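PDB 4EUV: PelD from Pseudomonas aeruginosa, which binds the second messenger cyclic di-GMP, mainly through a GGDEF-like domain, and is involved in pellicle formation. Local coordinates for residues A[187-192]-A[226-231]. Sequence-based numbering, arbitrary orientation.
Sequences LYAFEL and VLLVLL. With C2E (9,9'-[(2R,3R,3aS,5S,7aR,9R,10R,10aS,12S,14aR)-3,5,10,12-tetrahydroxy-5,12-dioxidooctahydro-2H,7H-difuro[3,2-d:3',2'-j][1,3,7,9,2,8]tetraoxadiphosphacyclododecine-2,9-diyl]bis(2-amino-1,9-dihydro-6H-purin-6-one)), chain B.
Tyr188 and Val229 exchange two backbone hydrogen bonds, Tyr188 N to Val229 O at 2.9 Å and Val229 N to Tyr188 O at 2.8 Å, both close to straight. Phe190 and Leu227 form the next hydrogen-bonded pair, but here Phe190 N sits above the carbonyl plane of Leu227, 36° out of it, although its N-H still points almost directly at the oxygen. Some carbonyls also take a CA-H contact from the adjoining non-hydrogen-bonded pairs, as when Val226 CA lies 3.2 Å from Phe190 O.

These antiparallel strands are the two central ones of the four-stranded sheet in the GGDEF-like domain of PelD, with strand 214-219 beyond 226-231 and strand 265-272 beyond 187-192.

Apolar packing follows on both faces. On the face towards helices 198-207 and 236-253, Val229 CG2 meets the Phe190 ring in its plane, 3.9 Å from CE2. With CG anti to the carbonyl carbon (chi1 -80°), the Tyr188 ring brings its CD2 edge to 4.1 Å from Leu231 CD2. The other methyl of Leu231, CD1, lies 3.6 Å from the exocyclic amine N2 of a cyclic di-GMP guanine, so Leu231, at the end of its strand, gives the ligand an apolar contact; Arg210, Asp213, Thr234 and Arg245 hydrogen-bond the ligand. On the reverse face Leu187 CD2 leans over Leu230 CB at 3.7 Å, and Ala189 CB touches both Leu228 CD1 and Val226 CG1.

Glu191 runs extended past Val226 CG2, its carboxylate OE2 held by a salt bridge to Arg224 and a hydrogen bond from Asn220.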
loop_
_atom_site.group_PDB
_atom_site.type_symbol
_atom_site.label_atom_id
_atom_site.label_comp_id
_atom_site.label_asym_id
_atom_site.label_seq_id
_atom_site.Cartn_x
_atom_site.Cartn_y
_atom_site.Cartn_z
ATOM N N LEU A 187 11.138 5.780 -5.284
ATOM C CA LEU A 187 11.356 4.968 -6.477
ATOM C C LEU A 187 12.822 4.988 -6.844
ATOM O O LEU A 187 13.420 6.051 -6.857
ATOM C CB LEU A 187 10.600 5.507 -7.698
ATOM C CG LEU A 187 9.090 5.361 -7.784
ATOM C CD1 LEU A 187 8.611 6.394 -8.760
ATOM C CD2 LEU A 187 8.726 3.953 -8.299
ATOM N N TYR A 188 13.360 3.816 -7.171
ATOM C CA TYR A 188 14.681 3.677 -7.805
ATOM C C TYR A 188 14.533 3.079 -9.186
ATOM O O TYR A 188 13.904 2.015 -9.330
ATOM C CB TYR A 188 15.531 2.715 -6.995
ATOM C CG TYR A 188 16.163 3.330 -5.774
ATOM C CD1 TYR A 188 17.336 4.082 -5.890
ATOM C CD2 TYR A 188 15.584 3.188 -4.512
ATOM C CE1 TYR A 188 17.934 4.655 -4.787
ATOM C CE2 TYR A 188 16.171 3.772 -3.378
ATOM C CZ TYR A 188 17.358 4.493 -3.525
ATOM O OH TYR A 188 17.962 5.087 -2.455
ATOM N N ALA A 189 15.113 3.736 -10.194
ATOM C CA ALA A 189 15.282 3.164 -11.504
ATOM C C ALA A 189 16.755 2.789 -11.680
ATOM O O ALA A 189 17.642 3.671 -11.660
ATOM C CB ALA A 189 14.846 4.131 -12.565
ATOM N N PHE A 190 17.007 1.483 -11.829
ATOM C CA PHE A 190 18.328 0.968 -12.150
ATOM C C PHE A 190 18.476 0.773 -13.662
ATOM O O PHE A 190 17.876 -0.126 -14.257
ATOM C CB PHE A 190 18.624 -0.329 -11.362
ATOM C CG PHE A 190 18.599 -0.152 -9.882
ATOM C CD1 PHE A 190 19.691 0.410 -9.199
ATOM C CD2 PHE A 190 17.466 -0.517 -9.145
ATOM C CE1 PHE A 190 19.656 0.567 -7.808
ATOM C CE2 PHE A 190 17.416 -0.370 -7.742
ATOM C CZ PHE A 190 18.501 0.169 -7.066
ATOM N N GLU A 191 19.237 1.654 -14.301
ATOM C CA GLU A 191 19.488 1.495 -15.725
ATOM C C GLU A 191 20.775 0.694 -15.939
ATOM O O GLU A 191 21.845 1.055 -15.425
ATOM C CB GLU A 191 19.575 2.853 -16.441
ATOM C CG GLU A 191 19.676 2.715 -17.991
ATOM C CD GLU A 191 19.995 4.029 -18.692
ATOM O OE1 GLU A 191 20.481 4.959 -18.026
ATOM O OE2 GLU A 191 19.768 4.124 -19.917
ATOM N N LEU A 192 20.682 -0.373 -16.731
ATOM C CA LEU A 192 21.834 -1.269 -16.887
ATOM C C LEU A 192 22.489 -1.005 -18.249
ATOM O O LEU A 192 21.930 -1.322 -19.304
ATOM C CB LEU A 192 21.420 -2.730 -16.607
ATOM C CG LEU A 192 20.550 -3.002 -15.361
ATOM C CD1 LEU A 192 20.206 -4.487 -15.178
ATOM C CD2 LEU A 192 21.126 -2.440 -14.069
ATOM N N VAL A 226 15.871 -1.522 -17.686
ATOM C CA VAL A 226 15.650 -0.717 -16.464
ATOM C C VAL A 226 14.840 -1.561 -15.478
ATOM O O VAL A 226 13.734 -2.073 -15.817
ATOM C CB VAL A 226 14.906 0.611 -16.757
ATOM C CG1 VAL A 226 14.567 1.370 -15.451
ATOM C CG2 VAL A 226 15.725 1.489 -17.717
ATOM N N LEU A 227 15.394 -1.736 -14.295
ATOM C CA LEU A 227 14.683 -2.371 -13.198
ATOM C C LEU A 227 14.201 -1.252 -12.273
ATOM O O LEU A 227 15.001 -0.598 -11.615
ATOM C CB LEU A 227 15.604 -3.335 -12.455
ATOM C CG LEU A 227 15.008 -4.354 -11.468
ATOM C CD1 LEU A 227 16.117 -5.216 -11.063
ATOM C CD2 LEU A 227 14.458 -3.717 -10.223
ATOM N N LEU A 228 12.892 -1.017 -12.285
ATOM C CA LEU A 228 12.219 -0.015 -11.443
ATOM C C LEU A 228 11.715 -0.675 -10.160
ATOM O O LEU A 228 11.089 -1.755 -10.195
ATOM C CB LEU A 228 11.041 0.567 -12.241
ATOM C CG LEU A 228 10.272 1.795 -11.754
ATOM C CD1 LEU A 228 11.199 3.037 -11.636
ATOM C CD2 LEU A 228 9.166 2.098 -12.723
ATOM N N VAL A 229 12.044 -0.057 -9.038
ATOM C CA VAL A 229 11.646 -0.529 -7.726
ATOM C C VAL A 229 10.929 0.596 -6.963
ATOM O O VAL A 229 11.502 1.683 -6.715
ATOM C CB VAL A 229 12.862 -1.002 -6.843
ATOM C CG1 VAL A 229 12.377 -1.697 -5.554
ATOM C CG2 VAL A 229 13.803 -1.933 -7.635
ATOM N N LEU A 230 9.707 0.292 -6.547
ATOM C CA LEU A 230 8.970 1.151 -5.611
ATOM C C LEU A 230 9.138 0.638 -4.170
ATOM O O LEU A 230 9.005 -0.560 -3.904
ATOM C CB LEU A 230 7.488 1.271 -6.057
ATOM C CG LEU A 230 6.526 1.892 -5.025
ATOM C CD1 LEU A 230 6.729 3.439 -4.980
ATOM C CD2 LEU A 230 5.085 1.482 -5.290
ATOM N N LEU A 231 9.515 1.526 -3.251
ATOM C CA LEU A 231 9.543 1.220 -1.839
ATOM C C LEU A 231 8.452 2.002 -1.105
ATOM O O LEU A 231 8.672 3.164 -0.712
ATOM C CB LEU A 231 10.909 1.518 -1.187
ATOM C CG LEU A 231 12.256 1.607 -1.919
ATOM C CD1 LEU A 231 13.418 1.057 -1.096
ATOM C CD2 LEU A 231 12.289 1.073 -3.330
HETATM P P1 C2E B . 18.974 -3.939 7.001
HETATM O O2P C2E B . 20.362 -3.400 7.125
HETATM O O1P C2E B . 18.729 -5.036 5.980
HETATM O "O5'" C2E B . 18.052 -2.676 6.712
HETATM C "C5'" C2E B . 18.293 -1.404 7.320
HETATM C "C4'" C2E B . 17.106 -0.531 6.946
HETATM O "O4'" C2E B . 17.238 -0.176 5.545
HETATM C "C3'" C2E B . 15.759 -1.240 7.063
HETATM O "O3'" C2E B . 15.102 -1.055 8.321
HETATM C "C2'" C2E B . 14.926 -0.534 6.007
HETATM O "O2'" C2E B . 14.364 0.686 6.504
HETATM C "C1'" C2E B . 15.935 -0.211 4.935
HETATM N N9 C2E B . 15.890 -1.298 3.926
HETATM C C8 C2E B . 16.815 -2.253 3.731
HETATM N N7 C2E B . 16.457 -3.069 2.721
HETATM C C5 C2E B . 15.274 -2.630 2.254
HETATM C C6 C2E B . 14.356 -3.065 1.185
HETATM O O6 C2E B . 14.697 -4.141 0.423
HETATM N N1 C2E B . 13.224 -2.359 1.010
HETATM C C2 C2E B . 12.896 -1.274 1.792
HETATM N N2 C2E B . 11.734 -0.629 1.560
HETATM N N3 C2E B . 13.708 -0.810 2.797
HETATM C C4 C2E B . 14.881 -1.469 3.063
HETATM P P11 C2E B . 14.085 -2.163 8.899
HETATM O O21 C2E B . 13.706 -1.646 10.273
HETATM O O11 C2E B . 12.979 -2.430 7.896
HETATM O O5A C2E B . 14.963 -3.496 9.051
HETATM C C5A C2E B . 15.904 -3.610 10.119
HETATM C C4A C2E B . 16.663 -4.919 9.993
HETATM O O4A C2E B . 15.766 -6.013 10.119
HETATM C C3A C2E B . 17.273 -5.144 8.616
HETATM O O3A C2E B . 18.517 -4.483 8.448
HETATM C C2A C2E B . 17.382 -6.649 8.494
HETATM O O2A C2E B . 18.529 -7.145 9.205
HETATM C C1A C2E B . 16.132 -7.070 9.230
HETATM N N91 C2E B . 15.011 -7.253 8.267
HETATM C C81 C2E B . 13.982 -6.415 8.010
HETATM N N71 C2E B . 13.154 -6.944 7.080
HETATM C C51 C2E B . 13.656 -8.148 6.752
HETATM C C61 C2E B . 13.304 -9.260 5.850
HETATM O O61 C2E B . 12.200 -9.229 5.059
HETATM N N11 C2E B . 14.116 -10.326 5.796
HETATM C C21 C2E B . 15.220 -10.438 6.566
HETATM N N21 C2E B . 15.966 -11.568 6.468
HETATM N N31 C2E B . 15.617 -9.466 7.421
HETATM C C41 C2E B . 14.875 -8.338 7.546
#